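Local atomic coordinates of uncharacterized HTH-type transcriptional regulator YydK (Bacillus subtilis subsp. subtilis, PDB entry 3BWG), a protein that probably binds DNA as a GntR-family transcription factor, joining a winged helix-turn-helix domain to a UTRA domain. Residues E13-I18 and E54-I59; S160-I165 and S206-T211; I221-N224 and Q229-V232. All blocks are in the same frame, centred on the assembly; numbering follows the deposited sequence.

In the fold
From the N terminus, contact 1 comes first: E13-I18 on helix 6-20 meets E54-I59 after 35 intervening residues, closing the helical part of the winged helix-turn-helix domain at the entrance to its wing. Contact 2 closes a loop of 40 residues, setting helix 161-167 against strand 200-210 of the UTRA sheet. Contact 3 spans only four residues, from strand 215-224 to strand 230-234. The three follow one another in series, and none nests in or crosses another. Contact 1 lies about 24 Å, centre to centre, from each of the others. Contacts 2 and 3 share one antiparallel sheet through the adjacent strands 200-210 and 215-224, and both touch the second subunit.

Contact 1. Residues E13-I18 and E54-I59; sequences EIETYI and EQKGAI
In the winged helix-turn-helix domain characteristic of GntR regulators, E15 and I18 on helix 6-20 meet K56, A58 and I59, where the chain leaves helix 43-55 and enters the wing hairpin. A salt bridge and an apolar patch make up the contact. In the first, the side chains of E15 and K56 cross at about a right angle, and E15 OE2 accepts a weak, salt-bridging bond of 3.3 Å from K56 NZ. The lysine bends at its last torsion (chi4 -64°), which folds the ammonium group back to the same oxygen that K56 CD approaches, so OE2 rests on the aliphatic stem as well as on the charge. The turn itself is a Schellman motif: G57 takes a positive phi of 68°, and G57 N bonds to E54 O at 2.9 Å. Beyond this helix end A58 turns its CB toward the first helix, and I59 offers its CG2 branch. In the apolar patch, I59 also packs on L50 and L53 of helix 43-55, while I18 reaches V69 of the other wing strand, joining three parts of the domain. The apolar approach is loose, with I18 CD1 lying 4.4 Å from I59 CG2.

Contact 2. Residues S160-I165 and S206-T211; sequences SIFHYI and SIFHLT
F162 and F208 both turn CG anti to the carbonyl carbon, and each carries its ring from its own backbone toward the other. They differ in the second torsion: the F208 ring stands across its stem in the usual way, whereas F162 has chi2 near 7°, and the two planes meet at 74°. The result is a T-shaped stack in which F162 supplies the edge and F208 the face. F162 CZ sits over the centre of the F208 ring, 3.6 Å from F208 CG, and F162 CE2 comes down beside it, 3.7 Å from F208 CE1. The ring centroids are 4.9 Å apart. Such a pair lets two aromatic groups bridge backbones that stay well separated, here with the CA atoms of F162 and F208 10.2 Å apart. Neither ring is fully buried. F162 also touches D217, and F208 packs on F216 and S176, side chains of the two strands that flank its own. At the start of the helix, S160 is the N-cap residue, its OG accepting a weak bond of 3.4 Å from H163 N. The arrangement is that of a short helix that leans on the antiparallel sheet of the UTRA domain, with F162 and I165 among its points of contact, in a fold that resembles that of chorismate lyase.

Contact 3. Residues I221-N224 and Q229-V232; sequences ISYN and QFVV. With EDO (1,2-ethanediol), chain I; EDO (1,2-ethanediol), chain H.
Y223 and F230 make an edge-to-face aromatic pair that joins strand 215-224 of the UTRA antiparallel sheet to strand 230-234, which follows it after a short connection. From the tyrosine CB, CG lies beside the backbone N (chi1 -64°), and the ring stands across its stem (chi2 -91°), which presents one face to the phenylalanine. Beside CB lies C2 of an ethanediol (chain I), at a separation short enough to be doubtful. At the near end of the ring, Y223 CD1 is 3.8 Å from F230 CZ, the edge atom that stands 3.7 Å above the centre of the tyrosine ring. CG, CD2, CE1 and CE2 face this same atom, and Y223 CZ, farther out, is still 4.1 Å from F230 CZ. The planes are inclined at 70°. On the opposite face I221 CG2 lies 3.5 Å above the Y223 ring, displaced toward its rim, so the tyrosine is sandwiched between an aliphatic branch and an aromatic edge. With an alanine in place of Y223, the edge of F230 would probably lose the face it rests on, and a gap would be likely to open between F230 and I221. F230, V231 and V232 also pair in antiparallel fashion with a strand of the second subunit, so the phenylalanine of this stack belongs to a sheet that runs on across the interface. Two ethanediol molecules, probably from the crystallisation liquor, lie against the segments. The chain I molecule donates from O2 to Y223 O at 2.8 Å, while its O1 meets the edge of the phenylalanine ring, 3.4 Å from F230 CE2. S222 points to the other side of the sheet, where its OG lies 2.7 Å from O1 of the chain H ethanediol in a hydrogen bond.

Contact 1. Residues E13-I18 and E54-I59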
ATOM      1  N   GLU B  13     -20.215  15.640   1.442  1.00 45.78           N
ATOM      2  CA  GLU B  13     -21.301  15.726   0.466  1.00 45.96           C
ATOM      3  C   GLU B  13     -20.797  15.430  -0.952  1.00 45.60           C
ATOM      4  O   GLU B  13     -21.517  14.840  -1.763  1.00 45.73           O
ATOM      5  CB  GLU B  13     -21.980  17.100   0.524  1.00 46.68           C
ATOM      6  CG  GLU B  13     -22.571  17.448   1.900  1.00 48.99           C
ATOM      7  CD  GLU B  13     -23.959  18.106   1.854  1.00 49.94           C
ATOM      8  OE1 GLU B  13     -24.157  19.056   1.060  1.00 50.98           O
ATOM      9  OE2 GLU B  13     -24.853  17.677   2.631  1.00 50.02           O
ATOM     10  N   ILE B  14     -19.561  15.854  -1.234  1.00 43.58           N
ATOM     11  CA  ILE B  14     -18.866  15.539  -2.492  1.00 43.77           C
ATOM     12  C   ILE B  14     -18.583  14.035  -2.705  1.00 44.43           C
ATOM     13  O   ILE B  14     -18.861  13.512  -3.788  1.00 44.16           O
ATOM     14  CB  ILE B  14     -17.584  16.358  -2.622  1.00 42.36           C
ATOM     15  CG1 ILE B  14     -17.939  17.783  -3.027  1.00 40.35           C
ATOM     16  CG2 ILE B  14     -16.650  15.737  -3.647  1.00 43.26           C
ATOM     17  CD1 ILE B  14     -16.841  18.781  -2.797  1.00 38.65           C
ATOM     18  N   GLU B  15     -18.040  13.359  -1.684  1.00 44.81           N
ATOM     19  CA  GLU B  15     -17.999  11.889  -1.642  1.00 45.82           C
ATOM     20  C   GLU B  15     -19.342  11.234  -1.935  1.00 45.84           C
ATOM     21  O   GLU B  15     -19.401  10.348  -2.764  1.00 45.18           O
ATOM     22  CB  GLU B  15     -17.511  11.410  -0.285  1.00 48.52           C
ATOM     23  CG  GLU B  15     -16.007  11.238  -0.212  1.00 52.23           C
ATOM     24  CD  GLU B  15     -15.472  11.303   1.205  1.00 54.35           C
ATOM     25  OE1 GLU B  15     -16.163  11.851   2.102  1.00 55.95           O
ATOM     26  OE2 GLU B  15     -14.339  10.809   1.417  1.00 56.74           O
ATOM     27  N   THR B  16     -20.406  11.675  -1.241  1.00 44.77           N
ATOM     28  CA  THR B  16     -21.795  11.227  -1.485  1.00 44.81           C
ATOM     29  C   THR B  16     -22.239  11.412  -2.937  1.00 45.01           C
ATOM     30  O   THR B  16     -22.863  10.514  -3.531  1.00 45.95           O
ATOM     31  CB  THR B  16     -22.820  11.989  -0.575  1.00 43.57           C
ATOM     32  OG1 THR B  16     -22.527  11.729   0.799  1.00 42.74           O
ATOM     33  CG2 THR B  16     -24.284  11.578  -0.882  1.00 42.86           C
ATOM     34  N   TYR B  17     -21.950  12.588  -3.485  1.00 44.61           N
ATOM     35  CA  TYR B  17     -22.189  12.860  -4.893  1.00 45.43           C
ATOM     36  C   TYR B  17     -21.496  11.825  -5.817  1.00 46.62           C
ATOM     37  O   TYR B  17     -22.080  11.385  -6.813  1.00 45.12           O
ATOM     38  CB  TYR B  17     -21.747  14.287  -5.228  1.00 45.36           C
ATOM     39  CG  TYR B  17     -21.872  14.615  -6.697  1.00 45.66           C
ATOM     40  CD1 TYR B  17     -20.840  14.277  -7.601  1.00 44.84           C
ATOM     41  CD2 TYR B  17     -23.040  15.229  -7.202  1.00 45.27           C
ATOM     42  CE1 TYR B  17     -20.948  14.565  -8.965  1.00 44.98           C
ATOM     43  CE2 TYR B  17     -23.158  15.532  -8.563  1.00 45.27           C
ATOM     44  CZ  TYR B  17     -22.109  15.191  -9.441  1.00 45.53           C
ATOM     45  OH  TYR B  17     -22.216  15.473 -10.779  1.00 44.85           O
ATOM     46  N   ILE B  18     -20.249  11.464  -5.475  1.00 47.54           N
ATOM     47  CA  ILE B  18     -19.437  10.483  -6.215  1.00 47.71           C
ATOM     48  C   ILE B  18     -20.105   9.086  -6.212  1.00 48.09           C
ATOM     49  O   ILE B  18     -20.301   8.469  -7.280  1.00 46.95           O
ATOM     50  CB  ILE B  18     -17.968  10.443  -5.647  1.00 47.79           C
ATOM     51  CG1 ILE B  18     -17.128  11.610  -6.184  1.00 46.77           C
ATOM     52  CG2 ILE B  18     -17.275   9.120  -5.960  1.00 49.76           C
ATOM     53  CD1 ILE B  18     -15.766  11.822  -5.447  1.00 46.20           C
ATOM     54  N   GLU B  54      -8.186  14.976  -1.683  1.00 50.22           N
ATOM     55  CA  GLU B  54      -7.026  14.576  -2.449  1.00 52.25           C
ATOM     56  C   GLU B  54      -6.095  13.749  -1.564  1.00 53.30           C
ATOM     57  O   GLU B  54      -5.693  12.664  -1.951  1.00 52.45           O
ATOM     58  CB  GLU B  54      -6.319  15.809  -3.016  1.00 52.81           C
ATOM     59  CG  GLU B  54      -5.056  15.493  -3.785  1.00 54.62           C
ATOM     60  CD  GLU B  54      -4.873  16.378  -5.017  1.00 56.39           C
ATOM     61  OE1 GLU B  54      -5.415  17.519  -5.012  1.00 55.67           O
ATOM     62  OE2 GLU B  54      -4.184  15.925  -5.986  1.00 56.50           O
ATOM     63  N   GLN B  55      -5.777  14.263  -0.369  1.00 55.14           N
ATOM     64  CA  GLN B  55      -4.968  13.515   0.600  1.00 55.87           C
ATOM     65  C   GLN B  55      -5.698  12.255   1.103  1.00 55.59           C
ATOM     66  O   GLN B  55      -5.063  11.290   1.527  1.00 56.83           O
ATOM     67  CB  GLN B  55      -4.496  14.423   1.745  1.00 56.79           C
ATOM     68  CG  GLN B  55      -5.564  14.822   2.736  1.00 57.67           C
ATOM     69  CD  GLN B  55      -5.277  16.153   3.423  1.00 58.58           C
ATOM     70  OE1 GLN B  55      -4.390  16.910   3.011  1.00 59.32           O
ATOM     71  NE2 GLN B  55      -6.048  16.456   4.466  1.00 58.85           N
ATOM     72  N   LYS B  56      -7.025  12.260   1.012  1.00 53.97           N
ATOM     73  CA  LYS B  56      -7.853  11.070   1.256  1.00 52.82           C
ATOM     74  C   LYS B  56      -7.890  10.064   0.069  1.00 50.36           C
ATOM     75  O   LYS B  56      -8.509   8.987   0.171  1.00 50.61           O
ATOM     76  CB  LYS B  56      -9.268  11.536   1.626  1.00 53.94           C
ATOM     77  CG  LYS B  56     -10.176  10.513   2.294  1.00 55.43           C
ATOM     78  CD  LYS B  56     -11.357  11.236   2.954  1.00 56.10           C
ATOM     79  CE  LYS B  56     -11.990  10.411   4.075  1.00 57.10           C
ATOM     80  NZ  LYS B  56     -12.605   9.140   3.602  1.00 56.84           N
ATOM     81  N   GLY B  57      -7.241  10.398  -1.050  1.00 47.88           N
ATOM     82  CA  GLY B  57      -7.225   9.511  -2.252  1.00 44.72           C
ATOM     83  C   GLY B  57      -8.580   9.376  -2.944  1.00 43.35           C
ATOM     84  O   GLY B  57      -8.820   8.436  -3.719  1.00 42.32           O
ATOM     85  N   ALA B  58      -9.463  10.340  -2.663  1.00 41.63           N
ATOM     86  CA  ALA B  58     -10.796  10.381  -3.234  1.00 39.21           C
ATOM     87  C   ALA B  58     -10.752  11.004  -4.624  1.00 38.07           C
ATOM     88  O   ALA B  58     -11.460  10.570  -5.516  1.00 37.56           O
ATOM     89  CB  ALA B  58     -11.712  11.161  -2.326  1.00 38.98           C
ATOM     90  N   ILE B  59      -9.891  12.000  -4.808  1.00 36.85           N
ATOM     91  CA  ILE B  59      -9.782  12.732  -6.077  1.00 36.80           C
ATOM     92  C   ILE B  59      -8.329  12.989  -6.386  1.00 36.25           C
ATOM     93  O   ILE B  59      -7.492  12.893  -5.507  1.00 35.58           O
ATOM     94  CB  ILE B  59     -10.511  14.139  -6.030  1.00 35.65           C
ATOM     95  CG1 ILE B  59      -9.793  15.080  -5.066  1.00 36.22           C
ATOM     96  CG2 ILE B  59     -11.981  13.981  -5.650  1.00 35.83           C
ATOM     97  CD1 ILE B  59     -10.321  16.525  -5.075  1.00 38.03           C
TER

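Contact 2. Residues S160-I165 and S206-T211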
ATOM      1  N   SER B 160     -13.636  -3.194  17.255  1.00 47.98           N
ATOM      2  CA  SER B 160     -12.485  -2.453  16.737  1.00 46.70           C
ATOM      3  C   SER B 160     -11.578  -1.966  17.856  1.00 45.01           C
ATOM      4  O   SER B 160     -11.895  -1.021  18.601  1.00 45.74           O
ATOM      5  CB  SER B 160     -12.924  -1.279  15.862  1.00 48.41           C
ATOM      6  OG  SER B 160     -11.781  -0.730  15.228  1.00 51.79           O
ATOM      7  N   ILE B 161     -10.429  -2.609  17.977  1.00 43.58           N
ATOM      8  CA  ILE B 161      -9.463  -2.215  19.001  1.00 42.87           C
ATOM      9  C   ILE B 161      -8.955  -0.761  18.744  1.00 42.19           C
ATOM     10  O   ILE B 161      -8.844   0.021  19.667  1.00 40.60           O
ATOM     11  CB  ILE B 161      -8.279  -3.275  19.078  1.00 42.43           C
ATOM     12  CG1 ILE B 161      -8.851  -4.660  19.443  1.00 42.96           C
ATOM     13  CG2 ILE B 161      -7.159  -2.828  20.066  1.00 42.96           C
ATOM     14  CD1 ILE B 161      -7.859  -5.794  19.444  1.00 41.12           C
ATOM     15  N   PHE B 162      -8.678  -0.419  17.481  1.00 43.11           N
ATOM     16  CA  PHE B 162      -8.198   0.919  17.112  1.00 44.17           C
ATOM     17  C   PHE B 162      -9.214   1.976  17.412  1.00 44.43           C
ATOM     18  O   PHE B 162      -8.841   3.092  17.770  1.00 41.13           O
ATOM     19  CB  PHE B 162      -7.850   0.996  15.633  1.00 47.73           C
ATOM     20  CG  PHE B 162      -6.506   0.395  15.296  1.00 49.86           C
ATOM     21  CD1 PHE B 162      -5.765  -0.294  16.246  1.00 50.23           C
ATOM     22  CD2 PHE B 162      -6.025   0.443  14.020  1.00 52.81           C
ATOM     23  CE1 PHE B 162      -4.555  -0.868  15.943  1.00 51.69           C
ATOM     24  CE2 PHE B 162      -4.788  -0.157  13.714  1.00 52.61           C
ATOM     25  CZ  PHE B 162      -4.070  -0.792  14.689  1.00 51.13           C
ATOM     26  N   HIS B 163     -10.495   1.624  17.258  1.00 43.90           N
ATOM     27  CA  HIS B 163     -11.545   2.523  17.705  1.00 44.71           C
ATOM     28  C   HIS B 163     -11.421   2.910  19.172  1.00 43.74           C
ATOM     29  O   HIS B 163     -11.529   4.082  19.467  1.00 45.45           O
ATOM     30  CB  HIS B 163     -12.968   2.029  17.397  1.00 46.47           C
ATOM     31  CG  HIS B 163     -14.018   3.043  17.762  1.00 48.30           C
ATOM     32  ND1 HIS B 163     -14.339   4.105  16.942  1.00 48.81           N
ATOM     33  CD2 HIS B 163     -14.755   3.201  18.891  1.00 48.96           C
ATOM     34  CE1 HIS B 163     -15.262   4.850  17.530  1.00 49.02           C
ATOM     35  NE2 HIS B 163     -15.521   4.335  18.721  1.00 49.07           N
ATOM     36  N   TYR B 164     -11.207   1.947  20.074  1.00 42.76           N
ATOM     37  CA  TYR B 164     -11.086   2.231  21.511  1.00 41.66           C
ATOM     38  C   TYR B 164      -9.836   3.064  21.792  1.00 42.70           C
ATOM     39  O   TYR B 164      -9.835   3.967  22.629  1.00 42.17           O
ATOM     40  CB  TYR B 164     -11.069   0.921  22.319  1.00 41.88           C
ATOM     41  CG  TYR B 164     -10.453   0.996  23.709  1.00 41.91           C
ATOM     42  CD1 TYR B 164     -11.118   1.645  24.788  1.00 42.93           C
ATOM     43  CD2 TYR B 164      -9.190   0.403  23.956  1.00 43.39           C
ATOM     44  CE1 TYR B 164     -10.509   1.722  26.087  1.00 43.10           C
ATOM     45  CE2 TYR B 164      -8.576   0.471  25.221  1.00 43.23           C
ATOM     46  CZ  TYR B 164      -9.229   1.115  26.288  1.00 43.67           C
ATOM     47  OH  TYR B 164      -8.588   1.113  27.545  1.00 42.68           O
ATOM     48  N   ILE B 165      -8.775   2.726  21.074  1.00 43.03           N
ATOM     49  CA  ILE B 165      -7.483   3.352  21.243  1.00 44.84           C
ATOM     50  C   ILE B 165      -7.591   4.835  20.962  1.00 45.50           C
ATOM     51  O   ILE B 165      -7.083   5.627  21.748  1.00 46.90           O
ATOM     52  CB  ILE B 165      -6.433   2.646  20.370  1.00 43.07           C
ATOM     53  CG1 ILE B 165      -6.234   1.242  20.955  1.00 41.74           C
ATOM     54  CG2 ILE B 165      -5.108   3.468  20.317  1.00 42.12           C
ATOM     55  CD1 ILE B 165      -5.142   0.428  20.307  1.00 42.15           C
ATOM     56  N   SER B 206       2.320  -6.711  11.010  1.00 41.92           N
ATOM     57  CA  SER B 206       2.172  -5.280  11.034  1.00 43.28           C
ATOM     58  C   SER B 206       2.754  -4.642  12.292  1.00 40.88           C
ATOM     59  O   SER B 206       2.575  -5.142  13.400  1.00 39.24           O
ATOM     60  CB  SER B 206       0.696  -4.885  10.934  1.00 43.89           C
ATOM     61  OG  SER B 206       0.091  -5.515   9.823  1.00 49.85           O
ATOM     62  N   ILE B 207       3.398  -3.503  12.128  1.00 40.33           N
ATOM     63  CA  ILE B 207       3.798  -2.711  13.323  1.00 41.27           C
ATOM     64  C   ILE B 207       3.114  -1.361  13.196  1.00 40.23           C
ATOM     65  O   ILE B 207       3.350  -0.638  12.214  1.00 41.03           O
ATOM     66  CB  ILE B 207       5.322  -2.544  13.472  1.00 42.08           C
ATOM     67  CG1 ILE B 207       6.016  -3.887  13.588  1.00 43.05           C
ATOM     68  CG2 ILE B 207       5.681  -1.782  14.729  1.00 41.92           C
ATOM     69  CD1 ILE B 207       6.261  -4.564  12.280  1.00 44.22           C
ATOM     70  N   PHE B 208       2.232  -1.068  14.140  1.00 39.00           N
ATOM     71  CA  PHE B 208       1.553   0.227  14.188  1.00 40.67           C
ATOM     72  C   PHE B 208       2.242   1.117  15.222  1.00 38.48           C
ATOM     73  O   PHE B 208       2.657   0.643  16.290  1.00 37.04           O
ATOM     74  CB  PHE B 208       0.051   0.058  14.460  1.00 40.09           C
ATOM     75  CG  PHE B 208      -0.678  -0.678  13.351  1.00 42.97           C
ATOM     76  CD1 PHE B 208      -1.382   0.024  12.372  1.00 44.20           C
ATOM     77  CD2 PHE B 208      -0.678  -2.085  13.300  1.00 43.43           C
ATOM     78  CE1 PHE B 208      -2.067  -0.666  11.333  1.00 44.71           C
ATOM     79  CE2 PHE B 208      -1.392  -2.788  12.271  1.00 45.05           C
ATOM     80  CZ  PHE B 208      -2.048  -2.065  11.282  1.00 43.26           C
ATOM     81  N   HIS B 209       2.413   2.387  14.870  1.00 38.39           N
ATOM     82  CA  HIS B 209       3.164   3.325  15.722  1.00 36.07           C
ATOM     83  C   HIS B 209       2.202   4.435  16.122  1.00 36.85           C
ATOM     84  O   HIS B 209       1.274   4.779  15.361  1.00 36.37           O
ATOM     85  CB  HIS B 209       4.384   3.941  14.965  1.00 36.76           C
ATOM     86  CG  HIS B 209       5.392   2.928  14.492  1.00 37.09           C
ATOM     87  ND1 HIS B 209       5.204   2.158  13.357  1.00 37.58           N
ATOM     88  CD2 HIS B 209       6.587   2.546  15.006  1.00 36.89           C
ATOM     89  CE1 HIS B 209       6.238   1.349  13.195  1.00 36.57           C
ATOM     90  NE2 HIS B 209       7.071   1.536  14.198  1.00 37.22           N
ATOM     91  N   LEU B 210       2.432   5.030  17.291  1.00 36.66           N
ATOM     92  CA  LEU B 210       1.804   6.309  17.617  1.00 36.47           C
ATOM     93  C   LEU B 210       2.440   7.429  16.752  1.00 37.70           C
ATOM     94  O   LEU B 210       3.459   7.228  16.045  1.00 37.55           O
ATOM     95  CB  LEU B 210       1.920   6.620  19.109  1.00 34.94           C
ATOM     96  CG  LEU B 210       1.337   5.662  20.167  1.00 31.79           C
ATOM     97  CD1 LEU B 210       1.762   6.131  21.535  1.00 32.30           C
ATOM     98  CD2 LEU B 210      -0.211   5.544  20.081  1.00 31.33           C
ATOM     99  N   THR B 211       1.826   8.596  16.725  1.00 39.87           N
ATOM    100  CA  THR B 211       2.373   9.677  15.867  1.00 40.20           C
ATOM    101  C   THR B 211       3.799  10.095  16.269  1.00 42.62           C
ATOM    102  O   THR B 211       4.544  10.633  15.428  1.00 43.93           O
ATOM    103  CB  THR B 211       1.494  10.929  15.888  1.00 39.75           C
ATOM    104  OG1 THR B 211       1.243  11.264  17.246  1.00 39.73           O
ATOM    105  CG2 THR B 211       0.183  10.705  15.142  1.00 39.30           C
TER

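Contact 3. Residues I221-N224 and Q229-V232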
ATOM      1  N   ILE B 221      -0.981 -12.032  11.229  1.00 40.59           N
ATOM      2  CA  ILE B 221      -2.276 -12.436  10.690  1.00 38.54           C
ATOM      3  C   ILE B 221      -2.167 -13.338   9.465  1.00 38.18           C
ATOM      4  O   ILE B 221      -1.374 -13.096   8.548  1.00 38.01           O
ATOM      5  CB  ILE B 221      -3.104 -11.227  10.346  1.00 39.45           C
ATOM      6  CG1 ILE B 221      -3.150 -10.257  11.554  1.00 39.11           C
ATOM      7  CG2 ILE B 221      -4.553 -11.677   9.908  1.00 38.35           C
ATOM      8  CD1 ILE B 221      -4.032  -9.034  11.390  1.00 39.15           C
ATOM      9  N   SER B 222      -2.948 -14.407   9.484  1.00 37.86           N
ATOM     10  CA  SER B 222      -3.102 -15.267   8.330  1.00 38.32           C
ATOM     11  C   SER B 222      -4.536 -15.131   7.827  1.00 37.67           C
ATOM     12  O   SER B 222      -5.473 -15.375   8.580  1.00 37.90           O
ATOM     13  CB  SER B 222      -2.825 -16.729   8.722  1.00 39.51           C
ATOM     14  OG  SER B 222      -1.473 -16.872   9.095  1.00 40.15           O
ATOM     15  N   TYR B 223      -4.690 -14.785   6.554  1.00 36.40           N
ATOM     16  CA  TYR B 223      -5.997 -14.662   5.949  1.00 37.01           C
ATOM     17  C   TYR B 223      -6.483 -15.916   5.210  1.00 38.62           C
ATOM     18  O   TYR B 223      -5.678 -16.703   4.671  1.00 39.71           O
ATOM     19  CB  TYR B 223      -6.014 -13.441   5.014  1.00 38.25           C
ATOM     20  CG  TYR B 223      -5.817 -12.109   5.741  1.00 37.89           C
ATOM     21  CD1 TYR B 223      -6.915 -11.401   6.204  1.00 36.56           C
ATOM     22  CD2 TYR B 223      -4.538 -11.563   5.947  1.00 37.50           C
ATOM     23  CE1 TYR B 223      -6.755 -10.174   6.897  1.00 38.14           C
ATOM     24  CE2 TYR B 223      -4.354 -10.323   6.627  1.00 36.40           C
ATOM     25  CZ  TYR B 223      -5.489  -9.631   7.077  1.00 38.75           C
ATOM     26  OH  TYR B 223      -5.394  -8.426   7.755  1.00 39.69           O
ATOM     27  N   ASN B 224      -7.804 -16.073   5.164  1.00 36.13           N
ATOM     28  CA  ASN B 224      -8.447 -17.059   4.310  1.00 36.98           C
ATOM     29  C   ASN B 224      -8.379 -16.633   2.834  1.00 37.25           C
ATOM     30  O   ASN B 224      -9.057 -15.670   2.431  1.00 38.76           O
ATOM     31  CB  ASN B 224      -9.901 -17.209   4.805  1.00 35.82           C
ATOM     32  CG  ASN B 224     -10.718 -18.185   4.016  1.00 36.53           C
ATOM     33  OD1 ASN B 224     -10.434 -18.490   2.844  1.00 37.16           O
ATOM     34  ND2 ASN B 224     -11.781 -18.675   4.648  1.00 33.75           N
ATOM     35  N   GLN B 229      -9.138 -10.388  -0.499  1.00 35.18           N
ATOM     36  CA  GLN B 229      -8.251  -9.909  -1.541  1.00 34.27           C
ATOM     37  C   GLN B 229      -8.182  -8.459  -1.240  1.00 34.77           C
ATOM     38  O   GLN B 229      -9.156  -7.925  -0.703  1.00 32.22           O
ATOM     39  CB  GLN B 229      -8.809 -10.088  -2.942  1.00 34.77           C
ATOM     40  CG  GLN B 229     -10.297  -9.767  -3.111  1.00 35.76           C
ATOM     41  CD  GLN B 229     -11.161 -10.947  -2.765  1.00 37.98           C
ATOM     42  OE1 GLN B 229     -10.870 -12.065  -3.190  1.00 41.34           O
ATOM     43  NE2 GLN B 229     -12.217 -10.729  -2.002  1.00 37.28           N
ATOM     44  N   PHE B 230      -7.055  -7.827  -1.612  1.00 33.14           N
ATOM     45  CA  PHE B 230      -6.657  -6.502  -1.085  1.00 34.25           C
ATOM     46  C   PHE B 230      -6.346  -5.476  -2.153  1.00 32.39           C
ATOM     47  O   PHE B 230      -5.879  -5.818  -3.217  1.00 34.69           O
ATOM     48  CB  PHE B 230      -5.458  -6.621  -0.116  1.00 33.63           C
ATOM     49  CG  PHE B 230      -5.712  -7.599   0.995  1.00 34.49           C
ATOM     50  CD1 PHE B 230      -6.280  -7.173   2.199  1.00 34.80           C
ATOM     51  CD2 PHE B 230      -5.410  -8.941   0.827  1.00 35.48           C
ATOM     52  CE1 PHE B 230      -6.602  -8.073   3.204  1.00 34.62           C
ATOM     53  CE2 PHE B 230      -5.703  -9.864   1.851  1.00 37.79           C
ATOM     54  CZ  PHE B 230      -6.326  -9.395   3.047  1.00 37.19           C
ATOM     55  N   VAL B 231      -6.659  -4.227  -1.862  1.00 32.30           N
ATOM     56  CA  VAL B 231      -6.264  -3.147  -2.704  1.00 31.45           C
ATOM     57  C   VAL B 231      -5.362  -2.155  -1.941  1.00 34.14           C
ATOM     58  O   VAL B 231      -5.445  -1.983  -0.705  1.00 33.41           O
ATOM     59  CB  VAL B 231      -7.488  -2.444  -3.398  1.00 30.90           C
ATOM     60  CG1 VAL B 231      -8.539  -1.858  -2.365  1.00 32.85           C
ATOM     61  CG2 VAL B 231      -7.000  -1.377  -4.344  1.00 29.13           C
ATOM     62  N   VAL B 232      -4.473  -1.526  -2.710  1.00 35.51           N
ATOM     63  CA  VAL B 232      -3.675  -0.434  -2.241  1.00 36.42           C
ATOM     64  C   VAL B 232      -3.501   0.578  -3.361  1.00 36.41           C
ATOM     65  O   VAL B 232      -3.294   0.217  -4.550  1.00 33.68           O
ATOM     66  CB  VAL B 232      -2.354  -0.912  -1.577  1.00 36.98           C
ATOM     67  CG1 VAL B 232      -1.744  -1.971  -2.346  1.00 37.22           C
ATOM     68  CG2 VAL B 232      -1.399   0.279  -1.253  1.00 37.55           C
TER
HETATM   69  C1  EDO I 238      -5.578 -14.390   0.864  1.00 35.56           C
HETATM   70  O1  EDO I 238      -6.098 -13.097   0.944  1.00 33.21           O
HETATM   71  C2  EDO I 238      -5.193 -14.736   2.276  1.00 34.17           C
HETATM   72  O2  EDO I 238      -4.615 -16.004   2.171  1.00 30.00           O
HETATM   73  C1  EDO H 237      -1.200 -15.560  12.506  1.00 39.39           C
HETATM   74  O1  EDO H 237      -1.051 -16.737  11.719  1.00 43.20           O
HETATM   75  C2  EDO H 237      -1.165 -15.979  13.956  1.00 39.66           C
HETATM   76  O2  EDO H 237       0.198 -16.300  14.266  1.00 39.49           O